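Local coordinates for protein D-threo-3-hydroxyaspartate dehydratase (Delftia, PDB 3WQC) that catalyses the pyridoxal-phosphate-dependent deamination of D-threo-3-hydroxyaspartate to oxaloacetate and ammonia, and also dehydrates L-threo- and L-erythro-3-hydroxyaspartate and D-serine, at residues L18-R29 with A263-T273; G246-V254 with I357-T365. All coordinates share one frame; numbering follows the deposited sequence.

Contact 1. Residues L18-R29 with A263-T273; sequences LDTPAAVIDLDR and AEDVALSVLAT
Arg29 reaches across to the 263-267 turn, where its NH1 donates to Val266 O at 2.8 Å, with the acceptor lying close to the guanidinium plane. Glu264 O sits over one face of the same group, 2.9 Å above its centre, where no N-H points at it. The Arg29 chain runs extended from CG to NE (chi2 -178°, chi3 178°), which carries the head down to these carbonyls while CB rests on Ala267 CB. A methionine in its place would probably leave Val266 O without this donor and the partial charges of the turn carbonyls without a cation. At the other end Thr273 OG1 donates to Thr20 OG1 over 2.8 Å; Thr20 OG1 is also hydrogen-bonded to Asp287.

Between these ends, strands 22-26 and 268-273 pair antiparallel. Val24 N donates almost straight to Ser269 O at 2.7 Å, Ser269 N answers to Val24 O, Ala22 and Leu271 exchange a second pair of bonds, and Asp26 N closes the series on Ala267 O. This pairing belongs to the mixed sheet of the C-terminal domain, into which the N-terminal strand is inserted before the chain enters helix 27-44. Asp26 is the N-cap of that helix, its OD1 accepting from Arg29 N from above the carboxylate plane. A water donates to Val24 O and is hydrogen-bonded to Ser269 OG, which also meets Arg356.

On the Leu271 face, with CG anti to the backbone N (chi1 -173°), that leucine lays CG 3.7 Å from Thr20 CG2, CD2 against Leu18 CB and CB 4.0 Å from Val24 CG2. On the other face Leu268 CD1 lies 4.1 Å from Ala23 CB, and Tyr372 of strand 371-375 packs on Ile25 and Leu268.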
loop_
_atom_site.group_PDB
_atom_site.type_symbol
_atom_site.label_atom_id
_atom_site.label_comp_id
_atom_site.label_asym_id
_atom_site.label_seq_id
_atom_site.Cartn_x
_atom_site.Cartn_y
_atom_site.Cartn_z
ATOM N N LEU B 18 16.810 -9.905 11.703
ATOM C CA LEU B 18 15.419 -9.519 11.401
ATOM C C LEU B 18 14.727 -10.512 10.461
ATOM O O LEU B 18 15.388 -11.089 9.544
ATOM C CB LEU B 18 15.427 -8.164 10.671
ATOM C CG LEU B 18 15.640 -6.936 11.593
ATOM C CD1 LEU B 18 15.790 -5.698 10.745
ATOM C CD2 LEU B 18 14.569 -6.773 12.704
ATOM N N ASP B 19 13.431 -10.708 10.614
ATOM C CA ASP B 19 12.706 -11.355 9.510
ATOM C C ASP B 19 12.551 -10.347 8.369
ATOM O O ASP B 19 12.719 -9.094 8.570
ATOM C CB ASP B 19 11.335 -11.791 10.008
ATOM C CG ASP B 19 10.614 -12.801 9.048
ATOM O OD1 ASP B 19 11.295 -13.407 8.152
ATOM O OD2 ASP B 19 9.364 -13.008 9.213
ATOM N N THR B 20 12.340 -10.878 7.165
ATOM C CA THR B 20 12.163 -10.045 5.980
ATOM C C THR B 20 10.761 -10.325 5.394
ATOM O O THR B 20 10.159 -11.394 5.601
ATOM C CB THR B 20 13.192 -10.429 4.909
ATOM O OG1 THR B 20 13.163 -11.838 4.664
ATOM C CG2 THR B 20 14.579 -9.982 5.368
ATOM N N PRO B 21 10.147 -9.338 4.759
ATOM C CA PRO B 21 10.731 -7.998 4.517
ATOM C C PRO B 21 10.657 -7.079 5.749
ATOM O O PRO B 21 9.787 -7.279 6.602
ATOM C CB PRO B 21 9.816 -7.411 3.386
ATOM C CG PRO B 21 8.489 -8.081 3.637
ATOM C CD PRO B 21 8.795 -9.494 4.172
ATOM N N ALA B 22 11.533 -6.067 5.787
ATOM C CA ALA B 22 11.531 -5.083 6.888
ATOM C C ALA B 22 11.872 -3.740 6.286
ATOM O O ALA B 22 12.680 -3.637 5.317
ATOM C CB ALA B 22 12.594 -5.456 7.930
ATOM N N ALA B 23 11.289 -2.666 6.838
ATOM C CA ALA B 23 11.582 -1.294 6.345
ATOM C C ALA B 23 12.697 -0.713 7.241
ATOM O O ALA B 23 12.475 -0.470 8.460
ATOM C CB ALA B 23 10.277 -0.495 6.431
ATOM N N VAL B 24 13.863 -0.470 6.660
ATOM C CA VAL B 24 15.033 -0.137 7.443
ATOM C C VAL B 24 15.312 1.364 7.222
ATOM O O VAL B 24 15.437 1.811 6.045
ATOM C CB VAL B 24 16.233 -0.970 6.928
ATOM C CG1 VAL B 24 17.512 -0.487 7.643
ATOM C CG2 VAL B 24 15.938 -2.474 7.235
ATOM N N ILE B 25 15.433 2.113 8.341
ATOM C CA ILE B 25 15.882 3.507 8.206
ATOM C C ILE B 25 17.385 3.557 8.593
ATOM O O ILE B 25 17.746 3.206 9.721
ATOM C CB ILE B 25 15.134 4.444 9.206
ATOM C CG1 ILE B 25 13.627 4.476 8.933
ATOM C CG2 ILE B 25 15.721 5.888 9.090
ATOM C CD1 ILE B 25 12.883 5.176 10.099
ATOM N N ASP B 26 18.217 4.023 7.640
ATOM C CA ASP B 26 19.645 4.238 7.930
ATOM C C ASP B 26 19.697 5.594 8.708
ATOM O O ASP B 26 19.444 6.666 8.115
ATOM C CB ASP B 26 20.417 4.312 6.606
ATOM C CG ASP B 26 21.923 4.672 6.791
ATOM O OD1 ASP B 26 22.351 5.520 7.572
ATOM O OD2 ASP B 26 22.700 4.061 6.127
ATOM N N LEU B 27 19.851 5.538 10.030
ATOM C CA LEU B 27 19.756 6.756 10.855
ATOM C C LEU B 27 20.766 7.807 10.470
ATOM O O LEU B 27 20.441 9.008 10.543
ATOM C CB LEU B 27 19.851 6.464 12.357
ATOM C CG LEU B 27 18.625 5.644 12.861
ATOM C CD1 LEU B 27 18.920 5.170 14.275
ATOM C CD2 LEU B 27 17.363 6.587 12.826
ATOM N N ASP B 28 21.973 7.421 10.068
ATOM C CA ASP B 28 22.969 8.442 9.715
ATOM C C ASP B 28 22.526 9.203 8.453
ATOM O O ASP B 28 22.648 10.450 8.400
ATOM C CB ASP B 28 24.353 7.767 9.547
ATOM C CG ASP B 28 25.008 7.339 10.966
ATOM O OD1 ASP B 28 24.359 7.251 12.085
ATOM O OD2 ASP B 28 26.224 7.068 10.957
ATOM N N ARG B 29 21.962 8.472 7.439
ATOM C CA ARG B 29 21.449 9.177 6.232
ATOM C C ARG B 29 20.248 10.018 6.598
ATOM O O ARG B 29 20.127 11.161 6.100
ATOM C CB ARG B 29 20.996 8.191 5.168
ATOM C CG ARG B 29 22.198 7.494 4.531
ATOM C CD ARG B 29 21.733 6.539 3.431
ATOM N NE ARG B 29 22.888 5.885 2.767
ATOM C CZ ARG B 29 22.763 5.217 1.607
ATOM N NH1 ARG B 29 21.582 5.153 0.917
ATOM N NH2 ARG B 29 23.844 4.679 1.074
ATOM N N ALA B 263 20.975 8.605 -5.087
ATOM C CA ALA B 263 20.525 7.349 -4.489
ATOM C C ALA B 263 21.203 7.097 -3.100
ATOM O O ALA B 263 20.556 6.573 -2.183
ATOM C CB ALA B 263 20.779 6.196 -5.466
ATOM N N GLU B 264 22.463 7.560 -2.916
ATOM C CA GLU B 264 23.155 7.443 -1.653
ATOM C C GLU B 264 22.554 8.298 -0.554
ATOM O O GLU B 264 22.961 8.101 0.625
ATOM C CB GLU B 264 24.681 7.797 -1.736
ATOM C CG GLU B 264 25.506 7.153 -2.812
ATOM C CD GLU B 264 25.551 8.033 -4.066
ATOM O OE1 GLU B 264 26.541 8.814 -4.229
ATOM O OE2 GLU B 264 24.580 7.943 -4.875
ATOM N N ASP B 265 21.605 9.225 -0.882
ATOM C CA ASP B 265 20.909 9.964 0.196
ATOM C C ASP B 265 19.633 9.262 0.650
ATOM O O ASP B 265 19.052 9.743 1.662
ATOM C CB ASP B 265 20.539 11.413 -0.275
ATOM C CG ASP B 265 21.755 12.155 -0.823
ATOM O OD1 ASP B 265 22.871 11.940 -0.277
ATOM O OD2 ASP B 265 21.683 12.894 -1.836
ATOM N N VAL B 266 19.234 8.148 0.027
ATOM C CA VAL B 266 17.946 7.520 0.331
ATOM C C VAL B 266 18.132 6.721 1.615
ATOM O O VAL B 266 18.980 5.798 1.668
ATOM C CB VAL B 266 17.482 6.651 -0.854
ATOM C CG1 VAL B 266 16.179 5.896 -0.543
ATOM C CG2 VAL B 266 17.255 7.490 -2.112
ATOM N N ALA B 267 17.416 7.137 2.664
ATOM C CA ALA B 267 17.577 6.587 4.013
ATOM C C ALA B 267 16.690 5.371 4.258
ATOM O O ALA B 267 16.858 4.712 5.252
ATOM C CB ALA B 267 17.417 7.713 5.062
ATOM N N LEU B 268 15.679 5.145 3.434
ATOM C CA LEU B 268 14.720 4.045 3.689
ATOM C C LEU B 268 14.998 2.961 2.622
ATOM O O LEU B 268 15.120 3.258 1.401
ATOM C CB LEU B 268 13.284 4.564 3.462
ATOM C CG LEU B 268 12.173 3.521 3.615
ATOM C CD1 LEU B 268 12.178 2.903 5.034
ATOM C CD2 LEU B 268 10.818 4.155 3.215
ATOM N N SER B 269 15.139 1.712 3.076
ATOM C CA SER B 269 15.272 0.624 2.146
ATOM C C SER B 269 14.455 -0.555 2.714
ATOM O O SER B 269 14.169 -0.580 3.942
ATOM C CB SER B 269 16.768 0.167 1.918
ATOM O OG SER B 269 17.336 -0.275 3.144
ATOM N N VAL B 270 14.120 -1.510 1.861
ATOM C CA VAL B 270 13.344 -2.680 2.334
ATOM C C VAL B 270 14.345 -3.851 2.298
ATOM O O VAL B 270 14.844 -4.244 1.225
ATOM C CB VAL B 270 12.135 -2.969 1.458
ATOM C CG1 VAL B 270 11.476 -4.296 1.810
ATOM C CG2 VAL B 270 11.145 -1.782 1.571
ATOM N N LEU B 271 14.541 -4.454 3.434
ATOM C CA LEU B 271 15.390 -5.656 3.593
ATOM C C LEU B 271 14.603 -6.845 3.063
ATOM O O LEU B 271 13.453 -7.001 3.435
ATOM C CB LEU B 271 15.660 -5.819 5.102
ATOM C CG LEU B 271 16.696 -6.937 5.480
ATOM C CD1 LEU B 271 18.104 -6.559 4.991
ATOM C CD2 LEU B 271 16.625 -7.116 7.001
ATOM N N ALA B 272 15.212 -7.682 2.179
ATOM C CA ALA B 272 14.508 -8.760 1.532
ATOM C C ALA B 272 15.417 -9.955 1.503
ATOM O O ALA B 272 16.632 -9.772 1.495
ATOM C CB ALA B 272 14.117 -8.357 0.086
ATOM N N THR B 273 14.845 -11.127 1.418
ATOM C CA THR B 273 15.611 -12.360 1.231
ATOM C C THR B 273 15.352 -12.978 -0.124
ATOM O O THR B 273 14.161 -13.026 -0.589
ATOM C CB THR B 273 15.176 -13.408 2.329
ATOM O OG1 THR B 273 15.513 -12.877 3.611
ATOM C CG2 THR B 273 15.935 -14.725 2.214
HETATM O O HOH W 1 18.024 1.799 4.732
#

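Contact 2. Residues G246-V254 with I357-T365; sequences GVYVFFDLV and ILPNHACAT. With MG (magnesium ion), chain K; PLP (pyridoxal-5'-phosphate), chain J.
The metal site beside the cofactor phosphate lies where the loop after the barrel strands meets the turn leading into helix 362-366. His361 NE2 binds the magnesium ion at 2.1 Å and Cys363 SG at 2.6 Å, with four waters around it; one of these donates to O3P of pyridoxal phosphate. Gly246 N grips phosphate O1P at 2.6 Å, and Val247 N donates to O3P. Val247 CG2, anti to its own N (chi1 69° puts CG1 beside the phosphate), packs against Cys363 SG and Ala362 CB.

Asp252 holds the metal-bearing turn: its OD2 accepts from Ala362 N at 2.8 Å on the anti side of the carboxylate, while OD1 accepts from Met255 N and so caps helix 253-258. In the same corner Leu253 N donates to Pro359 O and Val254 N to Asn360 O at 3.1 Å. Leu253 crosses Leu358 at about a right angle, CG to CB 4.1 Å. His361 ND1, the ring nitrogen turned from the metal, is hydrogen-bonded to Asp296 OD2, which fixes the turn of the imidazole. A histidine and a cysteine binding a metal next to the phosphate are consistent with the metal-dependent D-serine dehydratase family, DSD1.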
loop_
_atom_site.group_PDB
_atom_site.type_symbol
_atom_site.label_atom_id
_atom_site.label_comp_id
_atom_site.label_asym_id
_atom_site.label_seq_id
_atom_site.Cartn_x
_atom_site.Cartn_y
_atom_site.Cartn_z
ATOM N N GLY B 246 8.132 16.977 3.446
ATOM C CA GLY B 246 8.021 15.693 4.215
ATOM C C GLY B 246 8.926 14.605 3.663
ATOM O O GLY B 246 9.598 13.938 4.475
ATOM N N VAL B 247 8.892 14.313 2.360
ATOM C CA VAL B 247 9.554 13.072 1.864
ATOM C C VAL B 247 11.052 13.219 2.043
ATOM O O VAL B 247 11.738 12.184 2.126
ATOM C CB VAL B 247 9.183 12.736 0.412
ATOM C CG1 VAL B 247 9.771 13.755 -0.611
ATOM C CG2 VAL B 247 9.549 11.280 0.109
ATOM N N TYR B 248 11.583 14.440 2.087
ATOM C CA TYR B 248 13.041 14.652 2.239
ATOM C C TYR B 248 13.632 13.882 3.417
ATOM O O TYR B 248 14.856 13.655 3.430
ATOM C CB TYR B 248 13.331 16.179 2.409
ATOM C CG TYR B 248 13.080 16.598 3.845
ATOM C CD1 TYR B 248 11.796 16.925 4.326
ATOM C CD2 TYR B 248 14.152 16.661 4.789
ATOM C CE1 TYR B 248 11.561 17.240 5.654
ATOM C CE2 TYR B 248 13.911 16.933 6.108
ATOM C CZ TYR B 248 12.662 17.291 6.552
ATOM O OH TYR B 248 12.431 17.611 7.866
ATOM N N VAL B 249 12.885 13.598 4.464
ATOM C CA VAL B 249 13.441 12.973 5.633
ATOM C C VAL B 249 14.133 11.662 5.237
ATOM O O VAL B 249 15.233 11.322 5.814
ATOM C CB VAL B 249 12.384 12.824 6.787
ATOM C CG1 VAL B 249 11.266 11.794 6.456
ATOM C CG2 VAL B 249 13.044 12.443 8.131
ATOM N N PHE B 250 13.517 10.949 4.277
ATOM C CA PHE B 250 14.140 9.725 3.748
ATOM C C PHE B 250 14.662 9.823 2.345
ATOM O O PHE B 250 15.599 9.075 1.961
ATOM C CB PHE B 250 13.131 8.523 3.799
ATOM C CG PHE B 250 12.579 8.264 5.197
ATOM C CD1 PHE B 250 13.390 8.390 6.383
ATOM C CD2 PHE B 250 11.264 7.811 5.327
ATOM C CE1 PHE B 250 12.858 8.092 7.665
ATOM C CE2 PHE B 250 10.758 7.486 6.599
ATOM C CZ PHE B 250 11.527 7.655 7.756
ATOM N N PHE B 251 14.031 10.643 1.490
ATOM C CA PHE B 251 14.189 10.603 0.062
ATOM C C PHE B 251 13.796 9.239 -0.540
ATOM O O PHE B 251 13.387 8.332 0.217
ATOM C CB PHE B 251 15.620 11.064 -0.439
ATOM C CG PHE B 251 15.868 12.536 -0.211
ATOM C CD1 PHE B 251 15.076 13.482 -0.899
ATOM C CD2 PHE B 251 16.903 12.970 0.621
ATOM C CE1 PHE B 251 15.367 14.863 -0.800
ATOM C CE2 PHE B 251 17.174 14.362 0.753
ATOM C CZ PHE B 251 16.405 15.278 0.023
ATOM N N ASP B 252 13.871 9.143 -1.859
ATOM C CA ASP B 252 13.463 7.969 -2.602
ATOM C C ASP B 252 13.895 8.102 -4.021
ATOM O O ASP B 252 14.594 9.107 -4.375
ATOM C CB ASP B 252 11.946 7.686 -2.423
ATOM C CG ASP B 252 11.070 8.838 -2.942
ATOM O OD1 ASP B 252 11.545 9.535 -3.888
ATOM O OD2 ASP B 252 9.946 9.047 -2.428
ATOM N N LEU B 253 13.598 7.105 -4.866
ATOM C CA LEU B 253 14.109 7.152 -6.229
ATOM C C LEU B 253 13.376 8.152 -7.132
ATOM O O LEU B 253 13.964 8.717 -8.058
ATOM C CB LEU B 253 14.020 5.778 -6.893
ATOM C CG LEU B 253 14.952 4.736 -6.163
ATOM C CD1 LEU B 253 14.550 3.346 -6.681
ATOM C CD2 LEU B 253 16.414 5.064 -6.483
ATOM N N VAL B 254 12.101 8.426 -6.825
ATOM C CA VAL B 254 11.388 9.522 -7.549
ATOM C C VAL B 254 12.142 10.850 -7.263
ATOM O O VAL B 254 12.390 11.603 -8.216
ATOM C CB VAL B 254 9.923 9.596 -7.089
ATOM C CG1 VAL B 254 9.298 10.952 -7.425
ATOM C CG2 VAL B 254 9.183 8.473 -7.804
ATOM N N ILE B 357 16.251 -2.961 -0.805
ATOM C CA ILE B 357 15.654 -2.408 -2.030
ATOM C C ILE B 357 15.279 -0.952 -1.795
ATOM O O ILE B 357 14.588 -0.622 -0.791
ATOM C CB ILE B 357 14.369 -3.172 -2.446
ATOM C CG1 ILE B 357 14.506 -4.741 -2.376
ATOM C CG2 ILE B 357 13.766 -2.641 -3.720
ATOM C CD1 ILE B 357 15.594 -5.216 -3.329
ATOM N N LEU B 358 15.806 -0.039 -2.616
ATOM C CA LEU B 358 15.400 1.363 -2.462
ATOM C C LEU B 358 14.038 1.556 -3.128
ATOM O O LEU B 358 13.826 1.107 -4.260
ATOM C CB LEU B 358 16.413 2.345 -3.152
ATOM C CG LEU B 358 17.875 2.225 -2.630
ATOM C CD1 LEU B 358 18.764 3.194 -3.465
ATOM C CD2 LEU B 358 17.882 2.482 -1.125
ATOM N N PRO B 359 13.139 2.318 -2.463
ATOM C CA PRO B 359 11.772 2.434 -2.945
ATOM C C PRO B 359 11.582 3.519 -4.028
ATOM O O PRO B 359 12.338 4.534 -4.034
ATOM C CB PRO B 359 11.025 2.921 -1.694
ATOM C CG PRO B 359 12.064 3.717 -0.934
ATOM C CD PRO B 359 13.362 2.934 -1.148
ATOM N N ASN B 360 10.553 3.360 -4.871
ATOM C CA ASN B 360 10.112 4.463 -5.736
ATOM C C ASN B 360 9.657 5.657 -4.853
ATOM O O ASN B 360 10.119 6.792 -5.152
ATOM C CB ASN B 360 8.882 4.079 -6.583
ATOM C CG ASN B 360 9.265 3.188 -7.797
ATOM O OD1 ASN B 360 9.133 3.661 -8.933
ATOM N ND2 ASN B 360 9.757 1.962 -7.613
ATOM N N HIS B 361 8.826 5.442 -3.834
ATOM C CA HIS B 361 8.146 6.504 -3.173
ATOM C C HIS B 361 8.156 6.202 -1.715
ATOM O O HIS B 361 7.492 5.232 -1.252
ATOM C CB HIS B 361 6.719 6.590 -3.729
ATOM C CG HIS B 361 5.912 7.717 -3.193
ATOM N ND1 HIS B 361 4.593 7.897 -3.591
ATOM C CD2 HIS B 361 6.243 8.771 -2.381
ATOM C CE1 HIS B 361 4.073 9.040 -3.011
ATOM N NE2 HIS B 361 5.070 9.608 -2.271
ATOM N N ALA B 362 8.962 6.935 -0.927
ATOM C CA ALA B 362 9.136 6.569 0.507
ATOM C C ALA B 362 7.797 6.587 1.261
ATOM O O ALA B 362 7.527 5.687 2.082
ATOM C CB ALA B 362 10.143 7.516 1.204
ATOM N N CYS B 363 6.900 7.528 0.941
ATOM C CA CYS B 363 5.640 7.659 1.720
ATOM C C CYS B 363 4.799 6.402 1.479
ATOM O O CYS B 363 4.070 5.958 2.352
ATOM C CB CYS B 363 4.843 8.880 1.157
ATOM S SG CYS B 363 5.940 10.362 0.977
ATOM N N ALA B 364 4.812 5.915 0.221
ATOM C CA ALA B 364 3.954 4.747 -0.140
ATOM C C ALA B 364 4.535 3.467 0.443
ATOM O O ALA B 364 3.848 2.631 1.058
ATOM C CB ALA B 364 3.858 4.654 -1.647
ATOM N N THR B 365 5.895 3.286 0.334
ATOM C CA THR B 365 6.514 2.041 0.904
ATOM C C THR B 365 6.390 2.064 2.402
ATOM O O THR B 365 6.015 1.005 2.984
ATOM C CB THR B 365 8.003 1.974 0.492
ATOM O OG1 THR B 365 8.071 1.900 -0.951
ATOM C CG2 THR B 365 8.730 0.819 1.196
HETATM MG MG MG K . 4.973 11.457 -1.182
HETATM N N1 PLP J . 2.164 20.066 1.850
HETATM C C2 PLP J . 1.070 19.332 1.562
HETATM C C2A PLP J . -0.306 19.957 1.578
HETATM C C3 PLP J . 1.236 17.931 1.256
HETATM O O3 PLP J . 0.158 17.206 0.999
HETATM C C4 PLP J . 2.572 17.394 1.246
HETATM C C4A PLP J . 2.741 16.003 0.983
HETATM C C5 PLP J . 3.668 18.251 1.565
HETATM C C6 PLP J . 3.419 19.612 1.791
HETATM C C5A PLP J . 5.087 17.737 1.563
HETATM O O4P PLP J . 5.478 17.404 0.151
HETATM P P PLP J . 6.772 16.480 -0.041
HETATM O O1P PLP J . 7.787 17.112 0.836
HETATM O O2P PLP J . 7.082 16.639 -1.488
HETATM O O3P PLP J . 6.473 15.110 0.413
HETATM O O HOH W 2 4.787 13.426 -0.461
HETATM O O HOH W 3 4.174 12.309 -3.074
HETATM O O HOH W 4 2.913 11.156 -0.805
HETATM O O HOH W 5 6.808 12.025 -1.909
#

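In the fold
Both contacts are largely buried, but contact 2 lies nearer the middle of the chain, with all its touching residues buried, whereas contact 1 has exposed Glu264 at its margin. They meet directly: Val270 O lies 2.8 Å from Ile357 N, a probable hydrogen bond between neighbouring strands 268-278 and 354-358; a second one, Ala267 N to Phe250 O at 2.7 Å, joins the two loops before strand 268-278 and helix 253-258. Contact 1 is mainly regular strand pairing with apolar packing on both faces, away from the annotated sites. Contact 2 joins loops and helix starts through a carboxylate, main-chain bonds, a metal and the phosphate. Each also touches the second subunit.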